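Local coordinates for putative cytoplasmic protein (Salmonella enterica subsp. enterica serovar Typhimurium, PDB 4IQN) that is of unknown function, a putative cytoplasmic protein whose chain belongs to the uncharacterised DUF5066 family, at residues L8-E13 against Y169-I174; K39-Q44 against R121-I126; Y149-M154 against L161-L166. All coordinates share one frame; numbering follows the deposited sequence.

Contact 1 of 3, residues L8-E13 against Y169-I174; sequences LTNLIE and YLYNII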
ATOM      1  N   LEU C   8     -16.356  -6.019  -1.688  1.00 22.45           N
ATOM      2  CA  LEU C   8     -15.170  -6.674  -2.198  1.00 21.76           C
ATOM      3  C   LEU C   8     -15.565  -7.688  -3.287  1.00 21.78           C
ATOM      4  O   LEU C   8     -14.863  -7.853  -4.288  1.00 25.09           O
ATOM      5  CB  LEU C   8     -14.431  -7.360  -1.051  1.00 23.85           C
ATOM      6  CG  LEU C   8     -13.215  -8.194  -1.434  1.00 22.85           C
ATOM      7  CD1 LEU C   8     -12.235  -7.370  -2.234  1.00 23.50           C
ATOM      8  CD2 LEU C   8     -12.558  -8.827  -0.208  1.00 27.00           C
ATOM      9  N   THR C   9     -16.672  -8.393  -3.074  1.00 25.21           N
ATOM     10  CA  THR C   9     -17.159  -9.394  -4.007  1.00 25.43           C
ATOM     11  C   THR C   9     -17.426  -8.770  -5.378  1.00 25.97           C
ATOM     12  O   THR C   9     -16.969  -9.276  -6.420  1.00 25.20           O
ATOM     13  CB  THR C   9     -18.435 -10.024  -3.451  1.00 31.03           C
ATOM     14  OG1 THR C   9     -18.118 -10.695  -2.220  1.00 32.82           O
ATOM     15  CG2 THR C   9     -19.058 -10.976  -4.453  1.00 36.06           C
ATOM     16  N   ASN C  10     -18.149  -7.655  -5.374  0.50 23.77           N
ATOM     17  CA  ASN C  10     -18.408  -6.924  -6.595  0.50 26.14           C
ATOM     18  C   ASN C  10     -17.113  -6.453  -7.261  0.50 24.64           C
ATOM     19  O   ASN C  10     -16.942  -6.549  -8.497  0.50 26.99           O
ATOM     20  CB  ASN C  10     -19.284  -5.710  -6.293  0.50 26.51           C
ATOM     21  CG  ASN C  10     -19.524  -4.868  -7.520  0.50 24.18           C
ATOM     22  OD1 ASN C  10     -19.173  -3.681  -7.563  0.50 27.71           O
ATOM     23  ND2 ASN C  10     -20.072  -5.487  -8.550  0.50 36.61           N
ATOM     24  N   LEU C  11     -16.208  -5.924  -6.444  1.00 23.65           N
ATOM     25  CA  LEU C  11     -14.967  -5.388  -6.951  1.00 24.48           C
ATOM     26  C   LEU C  11     -14.173  -6.473  -7.659  1.00 25.12           C
ATOM     27  O   LEU C  11     -13.621  -6.244  -8.746  1.00 26.55           O
ATOM     28  CB  LEU C  11     -14.125  -4.802  -5.818  1.00 24.46           C
ATOM     29  CG  LEU C  11     -12.757  -4.302  -6.283  1.00 25.11           C
ATOM     30  CD1 LEU C  11     -12.922  -3.208  -7.337  1.00 28.15           C
ATOM     31  CD2 LEU C  11     -11.950  -3.811  -5.146  1.00 28.16           C
ATOM     32  N   ILE C  12     -14.138  -7.642  -7.050  1.00 24.91           N
ATOM     33  CA  ILE C  12     -13.373  -8.754  -7.581  1.00 25.98           C
ATOM     34  C   ILE C  12     -13.933  -9.159  -8.952  1.00 24.50           C
ATOM     35  O   ILE C  12     -13.148  -9.359  -9.878  1.00 25.90           O
ATOM     36  CB  ILE C  12     -13.291  -9.921  -6.573  1.00 28.56           C
ATOM     37  CG1 ILE C  12     -12.380  -9.546  -5.393  1.00 27.15           C
ATOM     38  CG2 ILE C  12     -12.789 -11.196  -7.237  1.00 28.42           C
ATOM     39  CD1 ILE C  12     -10.914  -9.307  -5.721  1.00 28.52           C
ATOM     40  N   GLU C  13     -15.270  -9.175  -9.119  1.00 25.08           N
ATOM     41  CA  GLU C  13     -15.857  -9.446 -10.439  1.00 28.82           C
ATOM     42  C   GLU C  13     -15.458  -8.393 -11.465  1.00 30.01           C
ATOM     43  O   GLU C  13     -15.189  -8.726 -12.635  1.00 30.77           O
ATOM     44  CB  GLU C  13     -17.382  -9.630 -10.351  1.00 33.84           C
ATOM     45  CG  GLU C  13     -17.791 -10.859  -9.529  1.00 35.07           C
ATOM     46  CD  GLU C  13     -17.032 -12.141  -9.928  1.00 42.88           C
ATOM     47  OE1 GLU C  13     -17.348 -12.724 -10.996  1.00 45.25           O
ATOM     48  OE2 GLU C  13     -16.110 -12.578  -9.179  1.00 41.44           O
ATOM     49  N   TYR C 169      -9.399   2.278  -3.460  1.00 20.23           N
ATOM     50  CA  TYR C 169      -8.326   2.528  -4.438  1.00 18.22           C
ATOM     51  C   TYR C 169      -8.623   1.851  -5.771  1.00 18.17           C
ATOM     52  O   TYR C 169      -8.532   2.463  -6.803  1.00 19.53           O
ATOM     53  CB  TYR C 169      -6.963   2.092  -3.899  1.00 16.69           C
ATOM     54  CG  TYR C 169      -5.860   2.153  -4.914  1.00 18.40           C
ATOM     55  CD1 TYR C 169      -5.232   3.358  -5.262  1.00 22.00           C
ATOM     56  CD2 TYR C 169      -5.466   0.997  -5.573  1.00 20.68           C
ATOM     57  CE1 TYR C 169      -4.219   3.389  -6.228  1.00 21.84           C
ATOM     58  CE2 TYR C 169      -4.457   1.023  -6.518  1.00 20.70           C
ATOM     59  CZ  TYR C 169      -3.853   2.212  -6.857  1.00 20.37           C
ATOM     60  OH  TYR C 169      -2.864   2.192  -7.811  1.00 19.18           O
ATOM     61  N   LEU C 170      -8.946   0.561  -5.733  1.00 19.06           N
ATOM     62  CA  LEU C 170      -9.118  -0.190  -6.934  1.00 20.64           C
ATOM     63  C   LEU C 170     -10.367   0.166  -7.699  1.00 20.02           C
ATOM     64  O   LEU C 170     -10.323   0.164  -8.936  1.00 22.79           O
ATOM     65  CB  LEU C 170      -9.049  -1.687  -6.670  1.00 22.78           C
ATOM     66  CG  LEU C 170      -7.658  -2.204  -6.374  1.00 24.18           C
ATOM     67  CD1 LEU C 170      -7.781  -3.660  -5.989  1.00 27.53           C
ATOM     68  CD2 LEU C 170      -6.770  -2.048  -7.615  1.00 26.12           C
ATOM     69  N   TYR C 171     -11.480   0.473  -7.016  1.00 20.92           N
ATOM     70  CA  TYR C 171     -12.643   0.996  -7.698  1.00 22.08           C
ATOM     71  C   TYR C 171     -12.250   2.233  -8.504  1.00 19.55           C
ATOM     72  O   TYR C 171     -12.724   2.431  -9.628  1.00 22.10           O
ATOM     73  CB  TYR C 171     -13.797   1.348  -6.728  1.00 22.80           C
ATOM     74  CG  TYR C 171     -14.806   0.253  -6.489  1.00 21.00           C
ATOM     75  CD1 TYR C 171     -15.764  -0.084  -7.445  1.00 23.95           C
ATOM     76  CD2 TYR C 171     -14.795  -0.458  -5.314  1.00 18.78           C
ATOM     77  CE1 TYR C 171     -16.677  -1.083  -7.212  1.00 25.78           C
ATOM     78  CE2 TYR C 171     -15.708  -1.443  -5.071  1.00 23.66           C
ATOM     79  CZ  TYR C 171     -16.652  -1.772  -6.022  1.00 26.34           C
ATOM     80  OH  TYR C 171     -17.570  -2.782  -5.759  1.00 32.28           O
ATOM     81  N   ASN C 172     -11.376   3.051  -7.945  1.00 21.07           N
ATOM     82  CA  ASN C 172     -10.946   4.278  -8.672  1.00 23.16           C
ATOM     83  C   ASN C 172     -10.056   3.971  -9.871  1.00 18.98           C
ATOM     84  O   ASN C 172     -10.251   4.498 -10.957  1.00 21.37           O
ATOM     85  CB  ASN C 172     -10.273   5.269  -7.752  1.00 25.75           C
ATOM     86  CG  ASN C 172     -11.272   6.129  -7.008  1.00 28.30           C
ATOM     87  OD1 ASN C 172     -11.621   7.224  -7.465  1.00 24.97           O
ATOM     88  ND2 ASN C 172     -11.776   5.618  -5.873  1.00 22.89           N
ATOM     89  N   ILE C 173      -9.098   3.076  -9.694  1.00 20.20           N
ATOM     90  CA  ILE C 173      -8.305   2.636 -10.821  1.00 19.71           C
ATOM     91  C   ILE C 173      -9.183   2.119 -11.963  1.00 21.73           C
ATOM     92  O   ILE C 173      -9.015   2.518 -13.124  1.00 23.66           O
ATOM     93  CB  ILE C 173      -7.346   1.521 -10.378  1.00 19.54           C
ATOM     94  CG1 ILE C 173      -6.241   2.079  -9.455  1.00 20.53           C
ATOM     95  CG2 ILE C 173      -6.755   0.826 -11.597  1.00 24.02           C
ATOM     96  CD1 ILE C 173      -5.413   3.212 -10.036  1.00 26.24           C
ATOM     97  N   ILE C 174     -10.122   1.226 -11.659  1.00 20.50           N
ATOM     98  CA  ILE C 174     -10.888   0.569 -12.707  1.00 22.04           C
ATOM     99  C   ILE C 174     -11.954   1.475 -13.331  1.00 21.68           C
ATOM    100  O   ILE C 174     -12.387   1.244 -14.452  1.00 26.10           O
ATOM    101  CB  ILE C 174     -11.468  -0.782 -12.286  1.00 22.16           C
ATOM    102  CG1 ILE C 174     -12.614  -0.611 -11.339  1.00 32.20           C
ATOM    103  CG2 ILE C 174     -10.399  -1.716 -11.741  1.00 26.59           C
ATOM    104  CD1 ILE C 174     -13.246  -1.924 -10.998  1.00 36.58           C
TER

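Contact 2 of 3, residues K39-Q44 against R121-I126; sequences KYRDPQ and RLPALI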
ATOM      1  N   LYS C  39       3.666  -6.716  11.333  1.00 17.72           N
ATOM      2  CA  LYS C  39       2.790  -5.643  11.891  1.00 20.20           C
ATOM      3  C   LYS C  39       3.497  -4.305  11.900  1.00 19.92           C
ATOM      4  O   LYS C  39       2.841  -3.240  11.777  1.00 20.66           O
ATOM      5  CB  LYS C  39       2.293  -5.960  13.301  1.00 22.52           C
ATOM      6  CG  LYS C  39       1.228  -4.970  13.817  1.00 27.54           C
ATOM      7  CD  LYS C  39       0.392  -5.476  14.952  1.00 34.72           C
ATOM      8  CE  LYS C  39      -0.618  -4.397  15.393  1.00 40.51           C
ATOM      9  NZ  LYS C  39      -1.559  -4.916  16.413  1.00 50.88           N
ATOM     10  N   TYR C  40       4.819  -4.331  12.049  1.00 20.17           N
ATOM     11  CA  TYR C  40       5.579  -3.120  12.255  1.00 18.03           C
ATOM     12  C   TYR C  40       6.600  -2.893  11.164  1.00 19.20           C
ATOM     13  O   TYR C  40       7.029  -3.823  10.468  1.00 20.76           O
ATOM     14  CB  TYR C  40       6.261  -3.119  13.637  1.00 16.14           C
ATOM     15  CG  TYR C  40       5.269  -3.132  14.737  1.00 17.47           C
ATOM     16  CD1 TYR C  40       4.562  -1.991  15.063  1.00 20.46           C
ATOM     17  CD2 TYR C  40       4.960  -4.329  15.426  1.00 21.97           C
ATOM     18  CE1 TYR C  40       3.601  -2.023  16.065  1.00 21.79           C
ATOM     19  CE2 TYR C  40       4.019  -4.358  16.440  1.00 24.85           C
ATOM     20  CZ  TYR C  40       3.343  -3.204  16.749  1.00 22.59           C
ATOM     21  OH  TYR C  40       2.402  -3.231  17.744  1.00 25.59           O
ATOM     22  N   ARG C  41       6.978  -1.629  11.027  1.00 18.53           N
ATOM     23  CA  ARG C  41       7.996  -1.191  10.102  1.00 20.85           C
ATOM     24  C   ARG C  41       9.390  -1.780  10.396  1.00 20.65           C
ATOM     25  O   ARG C  41      10.161  -2.109   9.458  1.00 20.79           O
ATOM     26  CB  ARG C  41       8.022   0.353  10.175  1.00 18.81           C
ATOM     27  CG  ARG C  41       8.914   1.120   9.212  1.00 24.04           C
ATOM     28  CD  ARG C  41       8.300   1.567   7.901  1.00 21.51           C
ATOM     29  NE  ARG C  41       6.905   1.928   8.012  1.00 19.09           N
ATOM     30  CZ  ARG C  41       6.402   3.170   8.109  1.00 17.47           C
ATOM     31  NH1 ARG C  41       7.161   4.237   8.061  1.00 18.45           N
ATOM     32  NH2 ARG C  41       5.099   3.310   8.253  1.00 19.39           N
ATOM     33  N   ASP C  42       9.740  -1.889  11.664  1.00 19.14           N
ATOM     34  CA  ASP C  42      11.116  -2.234  12.045  1.00 23.35           C
ATOM     35  C   ASP C  42      11.442  -3.670  11.613  1.00 24.27           C
ATOM     36  O   ASP C  42      10.787  -4.603  12.078  1.00 22.86           O
ATOM     37  CB  ASP C  42      11.271  -2.121  13.535  1.00 22.25           C
ATOM     38  CG  ASP C  42      12.665  -2.419  14.018  1.00 32.23           C
ATOM     39  OD1 ASP C  42      13.546  -2.976  13.310  1.00 31.32           O
ATOM     40  OD2 ASP C  42      12.894  -2.077  15.158  1.00 36.26           O
ATOM     41  N   PRO C  43      12.475  -3.838  10.756  1.00 24.70           N
ATOM     42  CA  PRO C  43      12.749  -5.188  10.292  1.00 29.86           C
ATOM     43  C   PRO C  43      13.014  -6.185  11.404  1.00 29.07           C
ATOM     44  O   PRO C  43      12.862  -7.381  11.199  1.00 31.05           O
ATOM     45  CB  PRO C  43      14.031  -5.050   9.466  1.00 32.88           C
ATOM     46  CG  PRO C  43      14.088  -3.634   9.048  1.00 32.98           C
ATOM     47  CD  PRO C  43      13.365  -2.842  10.123  1.00 26.01           C
ATOM     48  N   GLN C  44      13.462  -5.714  12.552  1.00 28.37           N
ATOM     49  CA  GLN C  44      13.827  -6.628  13.644  1.00 37.01           C
ATOM     50  C   GLN C  44      12.662  -6.990  14.546  1.00 31.33           C
ATOM     51  O   GLN C  44      12.801  -7.840  15.410  1.00 29.70           O
ATOM     52  CB  GLN C  44      14.980  -6.048  14.449  1.00 37.28           C
ATOM     53  CG  GLN C  44      16.304  -6.096  13.676  1.00 47.75           C
ATOM     54  CD  GLN C  44      17.481  -5.673  14.519  1.00 55.58           C
ATOM     55  OE1 GLN C  44      17.348  -4.853  15.415  1.00 53.61           O
ATOM     56  NE2 GLN C  44      18.646  -6.232  14.231  1.00 73.07           N
ATOM     57  N   ARG C 121       6.938   2.367  17.032  1.00 18.37           N
ATOM     58  CA  ARG C 121       5.498   2.282  16.801  1.00 16.81           C
ATOM     59  C   ARG C 121       5.051   2.262  15.333  1.00 16.08           C
ATOM     60  O   ARG C 121       3.917   1.945  15.041  1.00 18.81           O
ATOM     61  CB  ARG C 121       4.799   3.477  17.483  1.00 17.28           C
ATOM     62  CG  ARG C 121       4.961   3.481  18.996  1.00 21.34           C
ATOM     63  CD  ARG C 121       4.475   4.796  19.575  1.00 22.05           C
ATOM     64  NE  ARG C 121       5.488   5.812  19.392  1.00 19.46           N
ATOM     65  CZ  ARG C 121       5.346   7.082  19.762  1.00 20.75           C
ATOM     66  NH1 ARG C 121       4.216   7.481  20.328  1.00 23.41           N
ATOM     67  NH2 ARG C 121       6.332   7.937  19.570  1.00 20.38           N
ATOM     68  N   LEU C 122       5.939   2.614  14.410  1.00 17.35           N
ATOM     69  CA  LEU C 122       5.569   2.772  13.026  1.00 15.39           C
ATOM     70  C   LEU C 122       5.032   1.451  12.435  1.00 15.93           C
ATOM     71  O   LEU C 122       5.622   0.356  12.659  1.00 18.84           O
ATOM     72  CB  LEU C 122       6.713   3.312  12.186  1.00 17.29           C
ATOM     73  CG  LEU C 122       7.109   4.766  12.400  1.00 18.14           C
ATOM     74  CD1 LEU C 122       8.452   5.057  11.750  1.00 17.74           C
ATOM     75  CD2 LEU C 122       5.985   5.661  11.905  1.00 19.30           C
ATOM     76  N   PRO C 123       3.907   1.542  11.730  1.00 16.32           N
ATOM     77  CA  PRO C 123       3.298   0.341  11.204  1.00 17.42           C
ATOM     78  C   PRO C 123       4.002  -0.159   9.929  1.00 16.39           C
ATOM     79  O   PRO C 123       4.651   0.609   9.236  1.00 17.16           O
ATOM     80  CB  PRO C 123       1.891   0.771  10.893  1.00 15.68           C
ATOM     81  CG  PRO C 123       2.030   2.219  10.543  1.00 18.27           C
ATOM     82  CD  PRO C 123       3.072   2.740  11.477  1.00 17.10           C
ATOM     83  N   ALA C 124       3.853  -1.443   9.633  1.00 16.74           N
ATOM     84  CA  ALA C 124       4.335  -1.964   8.363  1.00 17.33           C
ATOM     85  C   ALA C 124       3.615  -1.342   7.171  1.00 15.93           C
ATOM     86  O   ALA C 124       2.495  -0.828   7.289  1.00 16.47           O
ATOM     87  CB  ALA C 124       4.179  -3.488   8.320  1.00 18.64           C
ATOM     88  N   LEU C 125       4.257  -1.432   6.007  1.00 15.40           N
ATOM     89  CA  LEU C 125       3.675  -0.974   4.762  1.00 13.88           C
ATOM     90  C   LEU C 125       3.763  -2.095   3.726  1.00 15.72           C
ATOM     91  O   LEU C 125       4.772  -2.818   3.692  1.00 17.33           O
ATOM     92  CB  LEU C 125       4.445   0.238   4.221  1.00 16.47           C
ATOM     93  CG  LEU C 125       4.640   1.437   5.100  1.00 16.69           C
ATOM     94  CD1 LEU C 125       5.603   2.439   4.470  1.00 18.95           C
ATOM     95  CD2 LEU C 125       3.271   2.053   5.332  1.00 16.34           C
ATOM     96  N   ILE C 126       2.723  -2.201   2.908  1.00 16.77           N
ATOM     97  CA  ILE C 126       2.695  -3.068   1.728  1.00 17.84           C
ATOM     98  C   ILE C 126       2.554  -2.170   0.496  1.00 17.69           C
ATOM     99  O   ILE C 126       1.564  -1.432   0.366  1.00 18.07           O
ATOM    100  CB  ILE C 126       1.524  -4.048   1.778  1.00 18.66           C
ATOM    101  CG1 ILE C 126       1.581  -4.966   3.014  1.00 18.53           C
ATOM    102  CG2 ILE C 126       1.529  -4.872   0.503  1.00 19.98           C
ATOM    103  CD1 ILE C 126       0.428  -5.954   3.074  1.00 21.44           C
TER
HETATM  104  O   HOH W   1       8.165  -0.150  13.756  1.00 19.37           O

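Contact 3 of 3, residues Y149-M154 against L161-L166; sequences YPIARM and LAESSL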
ATOM      1  N   TYR C 149      -7.380  -2.542   5.771  1.00 20.66           N
ATOM      2  CA  TYR C 149      -6.507  -1.500   6.300  1.00 17.76           C
ATOM      3  C   TYR C 149      -6.617  -0.256   5.438  1.00 16.31           C
ATOM      4  O   TYR C 149      -7.074  -0.317   4.270  1.00 18.66           O
ATOM      5  CB  TYR C 149      -5.059  -1.949   6.268  1.00 14.92           C
ATOM      6  CG  TYR C 149      -4.704  -3.109   7.161  1.00 16.91           C
ATOM      7  CD1 TYR C 149      -4.686  -2.972   8.554  1.00 16.62           C
ATOM      8  CD2 TYR C 149      -4.409  -4.375   6.626  1.00 18.38           C
ATOM      9  CE1 TYR C 149      -4.336  -4.030   9.379  1.00 18.71           C
ATOM     10  CE2 TYR C 149      -4.065  -5.448   7.472  1.00 19.61           C
ATOM     11  CZ  TYR C 149      -4.040  -5.275   8.815  1.00 19.22           C
ATOM     12  OH  TYR C 149      -3.732  -6.279   9.694  1.00 19.78           O
ATOM     13  N   PRO C 150      -6.224   0.899   5.984  1.00 17.47           N
ATOM     14  CA  PRO C 150      -6.186   2.121   5.156  1.00 16.97           C
ATOM     15  C   PRO C 150      -5.122   2.113   4.078  1.00 16.91           C
ATOM     16  O   PRO C 150      -4.199   1.302   4.140  1.00 15.65           O
ATOM     17  CB  PRO C 150      -5.833   3.223   6.160  1.00 17.11           C
ATOM     18  CG  PRO C 150      -5.984   2.634   7.520  1.00 15.36           C
ATOM     19  CD  PRO C 150      -5.723   1.150   7.334  1.00 13.80           C
ATOM     20  N   ILE C 151      -5.245   3.020   3.119  1.00 16.51           N
ATOM     21  CA  ILE C 151      -4.215   3.314   2.151  1.00 15.29           C
ATOM     22  C   ILE C 151      -3.496   4.587   2.565  1.00 16.32           C
ATOM     23  O   ILE C 151      -4.147   5.600   2.970  1.00 17.23           O
ATOM     24  CB  ILE C 151      -4.785   3.468   0.737  1.00 17.58           C
ATOM     25  CG1 ILE C 151      -5.421   2.145   0.279  1.00 18.36           C
ATOM     26  CG2 ILE C 151      -3.744   3.989  -0.257  1.00 17.27           C
ATOM     27  CD1 ILE C 151      -4.464   0.990   0.019  1.00 21.65           C
ATOM     28  N   ALA C 152      -2.178   4.542   2.502  1.00 15.80           N
ATOM     29  CA  ALA C 152      -1.359   5.735   2.629  1.00 16.67           C
ATOM     30  C   ALA C 152      -0.723   6.046   1.322  1.00 18.81           C
ATOM     31  O   ALA C 152      -0.371   5.127   0.559  1.00 20.75           O
ATOM     32  CB  ALA C 152      -0.299   5.573   3.691  1.00 17.16           C
ATOM     33  N   ARG C 153      -0.559   7.341   1.072  1.00 17.89           N
ATOM     34  CA  ARG C 153       0.118   7.839  -0.114  1.00 17.28           C
ATOM     35  C   ARG C 153       1.371   8.627   0.284  1.00 18.77           C
ATOM     36  O   ARG C 153       1.412   9.274   1.315  1.00 18.70           O
ATOM     37  CB  ARG C 153      -0.817   8.699  -0.958  1.00 19.53           C
ATOM     38  CG  ARG C 153      -1.785   7.894  -1.789  1.00 19.86           C
ATOM     39  CD  ARG C 153      -2.654   8.743  -2.668  1.00 20.36           C
ATOM     40  NE  ARG C 153      -3.628   7.980  -3.438  1.00 20.07           N
ATOM     41  CZ  ARG C 153      -3.615   7.894  -4.765  1.00 20.98           C
ATOM     42  NH1 ARG C 153      -2.685   8.542  -5.451  1.00 23.74           N
ATOM     43  NH2 ARG C 153      -4.524   7.164  -5.413  1.00 24.61           N
HETATM   44  N   MSE C 154       2.411   8.547  -0.536  1.00 17.69           N
HETATM   45  CA  MSE C 154       3.565   9.346  -0.331  1.00 18.03           C
HETATM   46  C   MSE C 154       3.984   9.924  -1.651  1.00 20.55           C
HETATM   47  O   MSE C 154       3.912   9.286  -2.716  1.00 19.63           O
HETATM   48  CB  MSE C 154       4.631   8.465   0.276  1.00 18.87           C
HETATM   49  CG  MSE C 154       5.919   9.167   0.630  1.00 22.16           C
HETATM   50 SE   MSE C 154       7.138   7.835   1.364  0.75 19.93          SE
HETATM   51  CE  MSE C 154       8.196   9.361   1.843  1.00 24.76           C
ATOM     52  N   LEU C 161      -2.503   9.766   4.915  1.00 18.01           N
ATOM     53  CA  LEU C 161      -3.532   8.767   4.792  1.00 17.97           C
ATOM     54  C   LEU C 161      -4.487   9.178   3.678  1.00 19.72           C
ATOM     55  O   LEU C 161      -4.926  10.317   3.612  1.00 20.35           O
ATOM     56  CB  LEU C 161      -4.257   8.518   6.099  1.00 21.33           C
ATOM     57  CG  LEU C 161      -4.611   7.069   6.369  1.00 19.01           C
ATOM     58  CD1 LEU C 161      -3.393   6.133   6.404  1.00 20.14           C
ATOM     59  CD2 LEU C 161      -5.376   6.912   7.682  1.00 22.07           C
ATOM     60  N   ALA C 162      -4.775   8.259   2.781  1.00 17.43           N
ATOM     61  CA  ALA C 162      -5.525   8.562   1.580  1.00 21.07           C
ATOM     62  C   ALA C 162      -6.828   7.749   1.463  1.00 21.91           C
ATOM     63  O   ALA C 162      -7.748   7.939   2.258  1.00 22.53           O
ATOM     64  CB  ALA C 162      -4.620   8.372   0.377  1.00 21.55           C
ATOM     65  N   GLU C 163      -6.935   6.833   0.500  1.00 21.07           N
ATOM     66  CA  GLU C 163      -8.165   6.043   0.349  1.00 20.57           C
ATOM     67  C   GLU C 163      -8.484   5.206   1.625  1.00 18.31           C
ATOM     68  O   GLU C 163      -7.580   4.909   2.419  1.00 18.93           O
ATOM     69  CB  GLU C 163      -8.072   5.129  -0.862  1.00 24.38           C
ATOM     70  CG  GLU C 163      -8.145   5.825  -2.217  1.00 24.64           C
ATOM     71  CD  GLU C 163      -6.831   6.318  -2.756  1.00 24.07           C
ATOM     72  OE1 GLU C 163      -5.839   6.439  -2.013  1.00 23.03           O
ATOM     73  OE2 GLU C 163      -6.816   6.623  -3.961  1.00 26.34           O
ATOM     74  N   SER C 164      -9.760   4.891   1.806  1.00 19.44           N
ATOM     75  CA  SER C 164     -10.237   4.181   2.961  1.00 18.40           C
ATOM     76  C   SER C 164      -9.680   2.778   3.012  1.00 18.89           C
ATOM     77  O   SER C 164      -9.454   2.262   4.070  1.00 20.46           O
ATOM     78  CB  SER C 164     -11.763   4.106   3.004  1.00 23.44           C
ATOM     79  OG  SER C 164     -12.339   3.508   1.853  1.00 22.12           O
ATOM     80  N   SER C 165      -9.407   2.215   1.845  1.00 18.89           N
ATOM     81  CA  SER C 165      -8.904   0.836   1.725  1.00 18.15           C
ATOM     82  C   SER C 165      -8.464   0.580   0.306  1.00 19.76           C
ATOM     83  O   SER C 165      -8.728   1.398  -0.611  1.00 19.67           O
ATOM     84  CB  SER C 165      -9.977  -0.180   2.077  1.00 25.75           C
ATOM     85  OG  SER C 165     -10.965  -0.260   1.063  1.00 26.02           O
ATOM     86  N   LEU C 166      -7.825  -0.584   0.113  1.00 18.14           N
ATOM     87  CA  LEU C 166      -7.475  -1.036  -1.220  1.00 17.31           C
ATOM     88  C   LEU C 166      -8.685  -1.167  -2.119  1.00 18.29           C
ATOM     89  O   LEU C 166      -8.580  -1.014  -3.348  1.00 20.86           O
ATOM     90  CB  LEU C 166      -6.730  -2.368  -1.121  1.00 18.47           C
ATOM     91  CG  LEU C 166      -6.142  -2.915  -2.418  1.00 18.25           C
ATOM     92  CD1 LEU C 166      -5.146  -1.963  -3.026  1.00 23.25           C
ATOM     93  CD2 LEU C 166      -5.537  -4.250  -2.088  1.00 20.75           C
TER
HETATM   94  O   HOH W   2      -6.991  -2.240   2.334  1.00 24.95           O

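Contact 1 of 3, residues L8-E13 against Y169-I174
L11 and Y171 run antiparallel to one another, each reaching toward the other's helix, with the leucine laid over the ring. CD1 of L11 sits over one face of the tyrosine: it is 3.9 Å from the Y171 ring centroid and only 9° off the ring normal, a CH-pi contact almost dead centre. CB of L11 follows along the same ring and touches Y171 CE2 at 3.8 Å. With CG anti to the backbone N (chi1 176°), the L11 side chain heads for the other helix, and the branch beyond CG then divides its methyls between partners. CD1 also meets CD1 of I174 at 3.9 Å, while CD2 turns to L170 and packs 3.9 Å from its CB, the two leucine side chains crossing at about a right angle.

At the far end of the ring the contact becomes polar. In the modelled conformer of N10, Y171 OH donates to N10 OD1 at 2.6 Å, and OD1 arrives at the ring edge. N10 has a second conformer, so this bond is doubtful. The phenol oxygen also lies within bonding reach of the backbone O of S7, just before helix 8-14. Its single proton can choose between the two oxygens, which fits an asparagine modelled in two positions.

These are two helices, 8-14 and 166-174, packed at a small angle: the short segment axes approach to 10.6 Å and their N-to-C directions differ by 32°. Across that gap the Y171 ring reaches from its own helix to the start of helix 8-14, and V167 adds another apolar neighbour to L8 and L11. Chemically, the pairing is a greasy layer with one polar end: a leucine methyl covers the ring face, while the hydroxyl lies among carbonyl acceptors, of which S7 O does not depend on the N10 conformer.

Contact 2 of 3, residues K39-Q44 against R121-I126
R41 folds back on the loop 121-123 and takes hold of a single backbone oxygen. Its NE and NH2 both donate to O of P123, each at 2.9 Å, a side-on grip by two nitrogens on one acceptor. The bonds are bent, 135° at the NE hydrogen, and the oxygen lies about 20° out of the guanidinium plane. The faces of that plane are filled by aliphatic groups: L122 CB lies over the centre of one, and L125 CD1 lies over the opposite face, 3.8 Å from R41 CZ and toward the rim. Bends at chi2 and chi3 curl the chain tightly enough to bring the guanidinium back between these leucines. Outside the two segments, NH2 of R41 also forms a salt bridge with E210, so this buried charge has a carboxylate partner as well as a carbonyl.

Backbone bonds lie one step further out. R41 N donates to L122 O at 2.9 Å, and A124 N donates to K39 O at 3.0 Å. Together they form a single beta bridge between Y40 and P123, by which the loop following strand 36-38 joins the approach to strand 124-128, an outermost strand of the four-stranded antiparallel sheet. Strand 124-128 also pairs with 135-140, and the backbone of L125 bonds to that of Y90. Y40 turns its ring edge to the carbonyl oxygens of R121 and L122, in plane, with CD1 of Y40 3.5 Å from L122 O.

L122 O also accepts from a water, which in turn accepts from D42 N and so ties the next residue of the loop to the same carbonyl. Beyond it D42 OD1 receives the backbone N of Q44 at 2.8 Å, an Asx turn that shapes the loop as it leaves the contact.

Contact 3 of 3, residues Y149-M154 against L161-L166
The two backbones run antiparallel around a non-hydrogen-bonded pair, A152 with L161, and beyond it A162 N donates to I151 O at 2.7 Å and I151 N to E163 O at 3.1 Å. R153 and E163 meet side-on in a two-pronged salt bridge: NE of R153 reaches OE1 of E163 at 3.0 Å, nearly straight at 177° and in the guanidinium plane, while NH2 reaches OE2 at 2.8 Å. Both oxygens use their syn lone pairs, and the two flat groups are 26° apart, nearly coplanar. The R153 chain is extended from CG to NE and lies against CB of A162, whereas E163 bends at chi2 (87°) to present its carboxylate; NH1 of R153 turns elsewhere, to Q134.

This is the end of a beta hairpin, strands 151-155 and 158-161, where the second strand breaks away and leads into helix 166-174. S165 is the N-cap of that helix, its OG making weak bonds to backbone N atoms of V167 and E168. A water bridges Y149 O and L166 N across the parting chains. I151 fills the corner, its CG1 3.4 Å from S165 C and its CD1 over the first turn. On the other side CD1 of L161 packs 3.8 Å from CB of P150.

Contacts 2 and 3 come in series along the chain, and contact 1 encloses both, joining the N-terminal helix 8-14 to helix 166-174. Contacts 2 and 3 both reach the four-stranded antiparallel sheet: contact 2 at its outermost strand 124-128, contact 3 at the hairpin 151-155/158-161, with 135-140 between; their centres are 16 Å apart. Contacts 1 and 2 lie 27 Å apart between centres, on opposite sides of the chain's centre. Contact 3, nearer that centre, shares the sheet with contact 2 and runs into the helix of contact 1, 15 Å away between centres; the two touch where the Y169 ring packs on R153 and E163.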